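Local coordinates for phosphate-binding protein (Unidentified prokaryotic organism, PDB 3W9V), which binds phosphate as a secreted member of the PstS family, whose fold is that of the periplasmic-type solute-binding proteins, at residues Ala74-Glu77 against Pro78-Lys82; Ala310-Thr313 against Gly314-Arg317; Tyr14-Pro17 against Asp18-Thr21. The protein carries 1 engineered substitution. All coordinates share one frame; numbering follows the deposited sequence.

Contact 1: residues Ala74-Glu77 against Pro78-Lys82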
ATOM      1  N   ALA A  74       1.182  24.727   7.228  1.00 11.29           N
ATOM      2  CA  ALA A  74       1.793  26.034   7.442  1.00 13.10           C
ATOM      3  C   ALA A  74       2.264  26.688   6.143  1.00 13.44           C
ATOM      4  O   ALA A  74       2.046  27.880   5.931  1.00 15.91           O
ATOM      5  CB  ALA A  74       2.947  25.927   8.436  1.00 13.31           C
ATOM      6  N   ASP A  75       2.897  25.904   5.271  1.00 12.32           N
ATOM      7  CA  ASP A  75       3.580  26.439   4.090  1.00 13.55           C
ATOM      8  C   ASP A  75       2.714  26.545   2.839  1.00 11.43           C
ATOM      9  O   ASP A  75       2.876  27.479   2.048  1.00 12.75           O
ATOM     10  CB  ASP A  75       4.792  25.575   3.718  1.00 14.58           C
ATOM     11  CG  ASP A  75       5.914  25.659   4.723  1.00 19.31           C
ATOM     12  OD1 ASP A  75       5.835  26.491   5.648  1.00 20.38           O
ATOM     13  OD2 ASP A  75       6.888  24.888   4.573  1.00 19.58           O
ATOM     14  N   LYS A  76       1.834  25.568   2.634  1.00 10.62           N
ATOM     15  CA  LYS A  76       1.144  25.430   1.350  1.00 10.09           C
ATOM     16  C   LYS A  76      -0.361  25.661   1.424  1.00 10.69           C
ATOM     17  O   LYS A  76      -0.946  26.242   0.511  1.00 11.03           O
ATOM     18  CB  LYS A  76       1.408  24.047   0.737  1.00 10.30           C
ATOM     19  CG  LYS A  76       2.876  23.683   0.574  1.00 11.73           C
ATOM     20  CD  LYS A  76       3.625  24.698  -0.276  1.00 12.52           C
ATOM     21  CE  LYS A  76       5.021  24.190  -0.601  1.00 14.55           C
ATOM     22  NZ  LYS A  76       5.871  25.239  -1.226  1.00 18.92           N
ATOM     23  N   GLU A  77      -0.987  25.182   2.494  1.00 10.31           N
ATOM     24  CA  GLU A  77      -2.439  25.278   2.638  1.00 10.36           C
ATOM     25  C   GLU A  77      -3.042  26.688   2.482  1.00 11.22           C
ATOM     26  O   GLU A  77      -4.101  26.825   1.865  1.00 11.88           O
ATOM     27  CB  GLU A  77      -2.890  24.633   3.953  1.00 11.03           C
ATOM     28  CG  GLU A  77      -4.376  24.732   4.242  1.00 13.05           C
ATOM     29  CD  GLU A  77      -4.768  23.999   5.509  1.00 13.41           C
ATOM     30  OE1 GLU A  77      -4.122  22.977   5.838  1.00 11.85           O
ATOM     31  OE2 GLU A  77      -5.726  24.449   6.175  1.00 17.89           O
ATOM     32  N   PRO A  78      -2.384  27.735   3.027  1.00 11.40           N
ATOM     33  CA  PRO A  78      -2.988  29.065   2.859  1.00 13.22           C
ATOM     34  C   PRO A  78      -3.214  29.456   1.397  1.00 14.02           C
ATOM     35  O   PRO A  78      -4.242  30.055   1.082  1.00 15.39           O
ATOM     36  CB  PRO A  78      -1.959  29.995   3.505  1.00 14.91           C
ATOM     37  CG  PRO A  78      -1.320  29.153   4.546  1.00 15.24           C
ATOM     38  CD  PRO A  78      -1.210  27.792   3.921  1.00 11.74           C
ATOM     39  N   GLY A  79      -2.283  29.102   0.519  1.00 12.14           N
ATOM     40  CA  GLY A  79      -2.404  29.461  -0.880  1.00 11.99           C
ATOM     41  C   GLY A  79      -3.003  28.382  -1.765  1.00 10.96           C
ATOM     42  O   GLY A  79      -3.585  28.684  -2.807  1.00 12.41           O
ATOM     43  N   TRP A  80      -2.863  27.123  -1.357  1.00 10.98           N
ATOM     44  CA  TRP A  80      -3.266  25.999  -2.204  1.00  9.47           C
ATOM     45  C   TRP A  80      -4.500  25.241  -1.720  1.00  9.80           C
ATOM     46  O   TRP A  80      -5.062  24.429  -2.459  1.00 10.15           O
ATOM     47  CB  TRP A  80      -2.106  25.015  -2.367  1.00 10.06           C
ATOM     48  CG  TRP A  80      -0.969  25.544  -3.177  1.00 10.27           C
ATOM     49  CD1 TRP A  80      -0.930  26.719  -3.873  1.00 10.85           C
ATOM     50  CD2 TRP A  80       0.294  24.909  -3.391  1.00 11.09           C
ATOM     51  NE1 TRP A  80       0.285  26.856  -4.505  1.00 11.73           N
ATOM     52  CE2 TRP A  80       1.055  25.758  -4.223  1.00 10.92           C
ATOM     53  CE3 TRP A  80       0.858  23.705  -2.960  1.00 10.44           C
ATOM     54  CZ2 TRP A  80       2.347  25.440  -4.632  1.00 13.74           C
ATOM     55  CZ3 TRP A  80       2.144  23.389  -3.369  1.00 12.21           C
ATOM     56  CH2 TRP A  80       2.876  24.257  -4.192  1.00 13.00           C
ATOM     57  N   GLY A  81      -4.928  25.511  -0.492  1.00  9.64           N
ATOM     58  CA  GLY A  81      -6.034  24.777   0.093  1.00  9.84           C
ATOM     59  C   GLY A  81      -5.557  23.569   0.875  1.00  7.72           C
ATOM     60  O   GLY A  81      -4.378  23.202   0.827  1.00  9.05           O
ATOM     61  N   LYS A  82      -6.481  22.949   1.597  1.00  8.69           N
ATOM     62  CA  LYS A  82      -6.196  21.740   2.366  1.00  7.84           C
ATOM     63  C   LYS A  82      -5.792  20.575   1.489  1.00  6.94           C
ATOM     64  O   LYS A  82      -6.363  20.363   0.420  1.00  8.65           O
ATOM     65  CB  LYS A  82      -7.431  21.328   3.171  1.00  8.77           C
ATOM     66  CG  LYS A  82      -7.706  22.241   4.346  1.00  9.67           C
ATOM     67  CD  LYS A  82      -9.030  21.927   5.042  1.00 10.18           C
ATOM     68  CE  LYS A  82      -9.075  20.532   5.652  1.00  9.98           C
ATOM     69  NZ  LYS A  82      -7.982  20.260   6.615  1.00  9.70           N
TER
HETATM   70  O   HOH W   1       0.614  29.072   1.008  1.00 16.47           O
HETATM   71  O   HOH W   2      -7.335  22.728   7.867  1.00 21.64           O
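The alkyl chain of Lys76 runs alongside Trp80 and lies over one face of its indole. CD sits above the six-membered ring in a CH-pi contact, 4.1 Å from the ring centroid and 26° off the normal, and the CD of Lys76 comes within 3.7 Å of Trp80 CZ3. A bend at chi2 (-57°) folds the lysine chain across the ring. At the next residue, the extended Glu77 side chain shares its direction with that of Lys82, and Glu77 OE2 rests 3.5 Å from Lys82 CG. The ammonium stays apart from the carboxylate, with Lys82 NZ 4.8 Å from Glu77 OE2, and a water joins them by donating to OE2 and accepting from NZ; Lys82 NZ also bonds to Gly268 O.

These pairs span the two ends of the short helix 77-80, which follows helix 66-75 and is itself followed by Gly81, where the chain leaves helical geometry with a positive phi (92°). Lys76 O takes Trp80 N at 2.8 Å and, more weakly, Gly79 N, while Glu77 O receives Gly81 N at 2.8 Å. A second water bridges Asp75 O and Gly79 N. Further out, Trp80 packs on Asn42, Arg374 and Pro375, tying this surface turn to the chain's C-terminal tail. Gly79 pairs through its backbone with Gly373, as Lys82 does with Gln305 just before strand 83-92 begins.

Contact 2: residues Ala310-Thr313 against Gly314-Arg317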
ATOM      1  N   ALA A 310      -9.839  25.799 -13.310  1.00 11.08           N
ATOM      2  CA  ALA A 310     -11.201  25.298 -13.133  1.00 10.40           C
ATOM      3  C   ALA A 310     -11.470  24.017 -13.914  1.00  9.93           C
ATOM      4  O   ALA A 310     -12.242  23.168 -13.472  1.00 10.24           O
ATOM      5  CB  ALA A 310     -12.218  26.379 -13.498  1.00 13.34           C
ATOM      6  N   THR A 311     -10.842  23.875 -15.074  1.00 10.53           N
ATOM      7  CA  THR A 311     -10.975  22.648 -15.848  1.00  9.88           C
ATOM      8  C   THR A 311     -10.350  21.465 -15.099  1.00  9.25           C
ATOM      9  O   THR A 311     -10.954  20.389 -15.001  1.00  9.44           O
ATOM     10  CB  THR A 311     -10.366  22.797 -17.251  1.00 11.38           C
ATOM     11  OG1 THR A 311     -11.109  23.782 -17.982  1.00 14.28           O
ATOM     12  CG2 THR A 311     -10.410  21.481 -18.004  1.00 13.88           C
ATOM     13  N   GLN A 312      -9.151  21.670 -14.559  1.00  9.04           N
ATOM     14  CA  GLN A 312      -8.516  20.640 -13.744  1.00  8.00           C
ATOM     15  C   GLN A 312      -9.371  20.286 -12.530  1.00  7.53           C
ATOM     16  O   GLN A 312      -9.502  19.114 -12.183  1.00  8.12           O
ATOM     17  CB  GLN A 312      -7.110  21.058 -13.308  1.00  8.94           C
ATOM     18  CG  GLN A 312      -6.098  21.083 -14.448  1.00  9.07           C
ATOM     19  CD  GLN A 312      -4.696  21.418 -13.974  1.00  9.72           C
ATOM     20  OE1 GLN A 312      -4.513  22.014 -12.917  1.00 11.76           O
ATOM     21  NE2 GLN A 312      -3.697  21.030 -14.757  1.00 11.84           N
ATOM     22  N   THR A 313      -9.963  21.290 -11.892  1.00  8.31           N
ATOM     23  CA  THR A 313     -10.835  21.039 -10.747  1.00  8.33           C
ATOM     24  C   THR A 313     -11.975  20.089 -11.116  1.00  8.32           C
ATOM     25  O   THR A 313     -12.243  19.106 -10.416  1.00  8.11           O
ATOM     26  CB  THR A 313     -11.427  22.348 -10.211  1.00  9.52           C
ATOM     27  OG1 THR A 313     -10.368  23.182  -9.728  1.00  9.26           O
ATOM     28  CG2 THR A 313     -12.417  22.075  -9.086  1.00 10.36           C
ATOM     29  N   GLY A 314     -12.643  20.382 -12.223  1.00  8.61           N
ATOM     30  CA  GLY A 314     -13.731  19.540 -12.682  1.00  8.85           C
ATOM     31  C   GLY A 314     -13.267  18.141 -13.036  1.00  7.51           C
ATOM     32  O   GLY A 314     -13.966  17.166 -12.768  1.00  8.32           O
ATOM     33  N   GLN A 315     -12.089  18.030 -13.642  1.00  7.81           N
ATOM     34  CA  GLN A 315     -11.548  16.726 -14.010  1.00  7.42           C
ATOM     35  C   GLN A 315     -11.178  15.879 -12.789  1.00  7.15           C
ATOM     36  O   GLN A 315     -11.372  14.662 -12.790  1.00  7.15           O
ATOM     37  CB  GLN A 315     -10.361  16.888 -14.955  1.00  7.60           C
ATOM     38  CG  GLN A 315     -10.787  17.349 -16.340  1.00  8.68           C
ATOM     39  CD  GLN A 315      -9.622  17.713 -17.224  1.00  9.22           C
ATOM     40  OE1 GLN A 315      -8.577  18.140 -16.747  1.00 10.47           O
ATOM     41  NE2 GLN A 315      -9.802  17.558 -18.534  1.00 11.48           N
ATOM     42  N   VAL A 316     -10.652  16.517 -11.750  1.00  7.38           N
ATOM     43  CA  VAL A 316     -10.390  15.812 -10.502  1.00  6.19           C
ATOM     44  C   VAL A 316     -11.707  15.317  -9.897  1.00  6.31           C
ATOM     45  O   VAL A 316     -11.810  14.166  -9.452  1.00  6.83           O
ATOM     46  CB  VAL A 316      -9.617  16.701  -9.506  1.00  6.75           C
ATOM     47  CG1 VAL A 316      -9.587  16.059  -8.129  1.00  7.62           C
ATOM     48  CG2 VAL A 316      -8.204  16.943 -10.003  1.00  7.39           C
ATOM     49  N   ARG A 317     -12.720  16.176  -9.878  1.00  7.04           N
ATOM     50  CA  ARG A 317     -14.022  15.771  -9.372  1.00  7.32           C
ATOM     51  C   ARG A 317     -14.597  14.598 -10.168  1.00  6.83           C
ATOM     52  O   ARG A 317     -15.167  13.678  -9.581  1.00  7.64           O
ATOM     53  CB  ARG A 317     -14.991  16.952  -9.341  1.00  8.03           C
ATOM     54  CG  ARG A 317     -14.608  18.013  -8.309  1.00  8.55           C
ATOM     55  CD  ARG A 317     -15.569  19.198  -8.311  1.00  8.59           C
ATOM     56  NE  ARG A 317     -16.951  18.761  -8.168  1.00  9.63           N
ATOM     57  CZ  ARG A 317     -17.531  18.471  -7.007  1.00  8.46           C
ATOM     58  NH1 ARG A 317     -16.859  18.589  -5.870  1.00  8.47           N
ATOM     59  NH2 ARG A 317     -18.790  18.057  -6.990  1.00 10.82           N
TER
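Thr311 lays its methyl over the flat carboxamide of Gln315, CG2 standing 3.9 Å from Gln315 CD and close to the normal of the amide plane. The two residues sit one turn apart in the first two turns of helix 310-323, a regular alpha-helix that starts soon after Cys306, the partner of Cys369 in a disulfide. With CG2 turned opposite the backbone N (chi1 -64°), the methyl of Thr311 runs forward along the helix, and the extended Gln315 chain reaches back to pass beneath it. On the way, the glutamine CG brushes the Thr311 carbonyl, CG to O 3.3 Å, the same oxygen that accepts Gln315 N at 2.9 Å.

Three more i to i+4 bonds continue the helix: Gly314 N to Ala310 O, Val316 N to Gln312 O and Arg317 N to Thr313 O, the last of them 3.0 Å long. Val316 CG2 and Arg317 CG each lean on the carbonyl oxygen that takes their own backbone N-H. Several side-chain ends are held from elsewhere. Gln315 and Gln312 both pack on Ile2 near the N-terminus, and Arg317 NH1 is gripped by two carbonyls, Leu355 O and Ile363 O. Thr313 sends its hydroxyl back to Asn309 O, and its methyl carbon CG2 lies 4.3 Å from Arg317 CD.

Contact 3: residues Tyr14-Pro17 against Asp18-Thr21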
ATOM      1  N   TYR A  14      -3.302   2.028 -11.887  1.00  6.23           N
ATOM      2  CA  TYR A  14      -3.469   3.398 -12.357  1.00  6.76           C
ATOM      3  C   TYR A  14      -3.074   3.578 -13.821  1.00  6.11           C
ATOM      4  O   TYR A  14      -3.522   4.521 -14.458  1.00  7.37           O
ATOM      5  CB  TYR A  14      -2.716   4.387 -11.466  1.00  6.76           C
ATOM      6  CG  TYR A  14      -3.162   4.360 -10.016  1.00  6.31           C
ATOM      7  CD1 TYR A  14      -4.480   4.081  -9.666  1.00  8.10           C
ATOM      8  CD2 TYR A  14      -2.256   4.596  -8.997  1.00  6.10           C
ATOM      9  CE1 TYR A  14      -4.874   4.049  -8.330  1.00  7.57           C
ATOM     10  CE2 TYR A  14      -2.643   4.576  -7.670  1.00  6.82           C
ATOM     11  CZ  TYR A  14      -3.949   4.295  -7.336  1.00  6.60           C
ATOM     12  OH  TYR A  14      -4.352   4.248  -6.016  1.00  7.21           O
ATOM     13  N   LEU A  15      -2.257   2.666 -14.341  1.00  6.02           N
ATOM     14  CA  LEU A  15      -1.883   2.666 -15.754  1.00  7.28           C
ATOM     15  C   LEU A  15      -2.898   1.959 -16.651  1.00  7.14           C
ATOM     16  O   LEU A  15      -2.799   2.032 -17.876  1.00  8.56           O
ATOM     17  CB  LEU A  15      -0.509   2.031 -15.943  1.00  6.97           C
ATOM     18  CG  LEU A  15       0.689   2.861 -15.497  1.00  8.46           C
ATOM     19  CD1 LEU A  15       1.952   2.011 -15.495  1.00 11.73           C
ATOM     20  CD2 LEU A  15       0.852   4.066 -16.400  1.00 10.69           C
ATOM     21  N   THR A  16      -3.871   1.277 -16.061  1.00  7.53           N
ATOM     22  CA  THR A  16      -4.899   0.601 -16.846  1.00  8.05           C
ATOM     23  C   THR A  16      -5.797   1.637 -17.511  1.00  7.41           C
ATOM     24  O   THR A  16      -6.269   2.556 -16.846  1.00  8.13           O
ATOM     25  CB  THR A  16      -5.750  -0.305 -15.939  1.00  8.55           C
ATOM     26  OG1 THR A  16      -4.927  -1.353 -15.411  1.00  9.61           O
ATOM     27  CG2 THR A  16      -6.900  -0.921 -16.706  1.00 10.81           C
ATOM     28  N   PRO A  17      -6.041   1.497 -18.826  1.00  8.58           N
ATOM     29  CA  PRO A  17      -6.890   2.482 -19.502  1.00 10.42           C
ATOM     30  C   PRO A  17      -8.211   2.740 -18.777  1.00  8.64           C
ATOM     31  O   PRO A  17      -8.878   1.803 -18.341  1.00 10.18           O
ATOM     32  CB  PRO A  17      -7.145   1.839 -20.866  1.00 11.16           C
ATOM     33  CG  PRO A  17      -5.903   1.044 -21.121  1.00 11.64           C
ATOM     34  CD  PRO A  17      -5.483   0.508 -19.770  1.00  9.57           C
ATOM     35  N   ASP A  18      -8.525   4.023 -18.632  1.00  9.82           N
ATOM     36  CA  ASP A  18      -9.794   4.524 -18.110  1.00 10.02           C
ATOM     37  C   ASP A  18      -9.983   4.440 -16.592  1.00  9.15           C
ATOM     38  O   ASP A  18     -11.021   4.855 -16.078  1.00 10.20           O
ATOM     39  CB  ASP A  18     -10.981   3.930 -18.875  1.00 13.55           C
ATOM     40  CG  ASP A  18     -10.945   4.288 -20.351  1.00 19.29           C
ATOM     41  OD1 ASP A  18     -10.718   5.477 -20.669  1.00 23.15           O
ATOM     42  OD2 ASP A  18     -11.117   3.381 -21.193  1.00 30.61           O
ATOM     43  N   VAL A  19      -8.982   3.945 -15.867  1.00  7.09           N
ATOM     44  CA  VAL A  19      -9.030   4.018 -14.407  1.00  7.32           C
ATOM     45  C   VAL A  19      -8.883   5.479 -13.964  1.00  6.99           C
ATOM     46  O   VAL A  19      -9.685   5.994 -13.175  1.00  7.75           O
ATOM     47  CB  VAL A  19      -7.980   3.101 -13.760  1.00  7.76           C
ATOM     48  CG1 VAL A  19      -7.809   3.424 -12.280  1.00  7.64           C
ATOM     49  CG2 VAL A  19      -8.394   1.643 -13.950  1.00  8.80           C
ATOM     50  N   LEU A  20      -7.859   6.149 -14.491  1.00  7.71           N
ATOM     51  CA  LEU A  20      -7.760   7.599 -14.399  1.00  7.19           C
ATOM     52  C   LEU A  20      -8.532   8.181 -15.576  1.00  7.92           C
ATOM     53  O   LEU A  20      -8.425   7.694 -16.699  1.00 10.22           O
ATOM     54  CB  LEU A  20      -6.304   8.065 -14.446  1.00  9.05           C
ATOM     55  CG  LEU A  20      -5.365   7.461 -13.402  1.00  7.90           C
ATOM     56  CD1 LEU A  20      -3.977   8.043 -13.576  1.00  9.92           C
ATOM     57  CD2 LEU A  20      -5.881   7.701 -11.986  1.00  9.42           C
ATOM     58  N   THR A  21      -9.297   9.229 -15.312  1.00  7.79           N
ATOM     59  CA  THR A  21     -10.230   9.767 -16.287  1.00  8.08           C
ATOM     60  C   THR A  21      -9.616  10.931 -17.074  1.00  7.09           C
ATOM     61  O   THR A  21      -8.413  11.168 -17.006  1.00  8.26           O
ATOM     62  CB  THR A  21     -11.527  10.154 -15.570  1.00  8.69           C
ATOM     63  OG1 THR A  21     -11.201  10.952 -14.425  1.00  8.46           O
ATOM     64  CG2 THR A  21     -12.252   8.896 -15.081  1.00 10.58           C
TER
HETATM   65  O   HOH W   3      -5.681   5.070 -16.208  1.00  8.80           O
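Two first torsions set the meeting of Thr16 and Val19. In Thr16 (chi1 -65°) the hydroxyl lies beside the backbone N and the methyl opposite it; in Val19 (chi1 166°) CG1 is opposite the backbone N, which leaves CG2 pointing at the threonine. The two side chains cross at a slant, Thr16 CB to Val19 CG2 measuring 3.8 Å. The threonine hydroxyl itself turns back to Lys12 O.

Val19 N also donates to Thr16 O in a 3.2 Å bond that is nearly straight at the hydrogen (167°). That bond closes a type II beta-turn with Pro17 and Asp18 at its corners, Asp18 taking the positive phi that the turn requires. The other valine methyl meets an aromatic: Val19 CG1 approaches the edge of the Tyr14 ring, near its plane, at 4.3 Å from CD1. Leu20 presses on the same residue from its backbone side, with Leu20 CG 3.6 Å from Tyr14 O.

A single water binds the inner polar atoms of the bend. It donates to Tyr14 O (2.8 Å) and to Thr16 O (2.7 Å) and accepts from Leu20 N, so Thr16 O is held by two bonds at once.

The bend carries the chain from helix 11-14 on toward strand 28-29. Tyr14 reaches inward, its OH bonded to Ser88 of strand 83-92 and its ring edge-to-face with Tyr27, while Leu20 packs on Phe319 and Asp18 O bonds to Lys322, both residues of helix 310-323.

In the fold
Along the chain the order is contact 3, contact 1, contact 2, in series. Contact 1 runs straight into strand 83-92, and contact 2 opens the helix that follows strand 296-304; these two strands are antiparallel neighbours at one edge of the mixed five-stranded sheet. Contact 3 leads toward strand 28-29 at the other edge. The centres of contacts 1 and 2 are 18 Å apart and their nearest atoms about 9 Å, whereas the centres of contacts 1 and 3 are 29 Å apart. Contacts 2 and 3, with centres 16 Å apart, touch lightly. Helix 310-323 thus packs a late part of the chain against the loop 14-21 near its start.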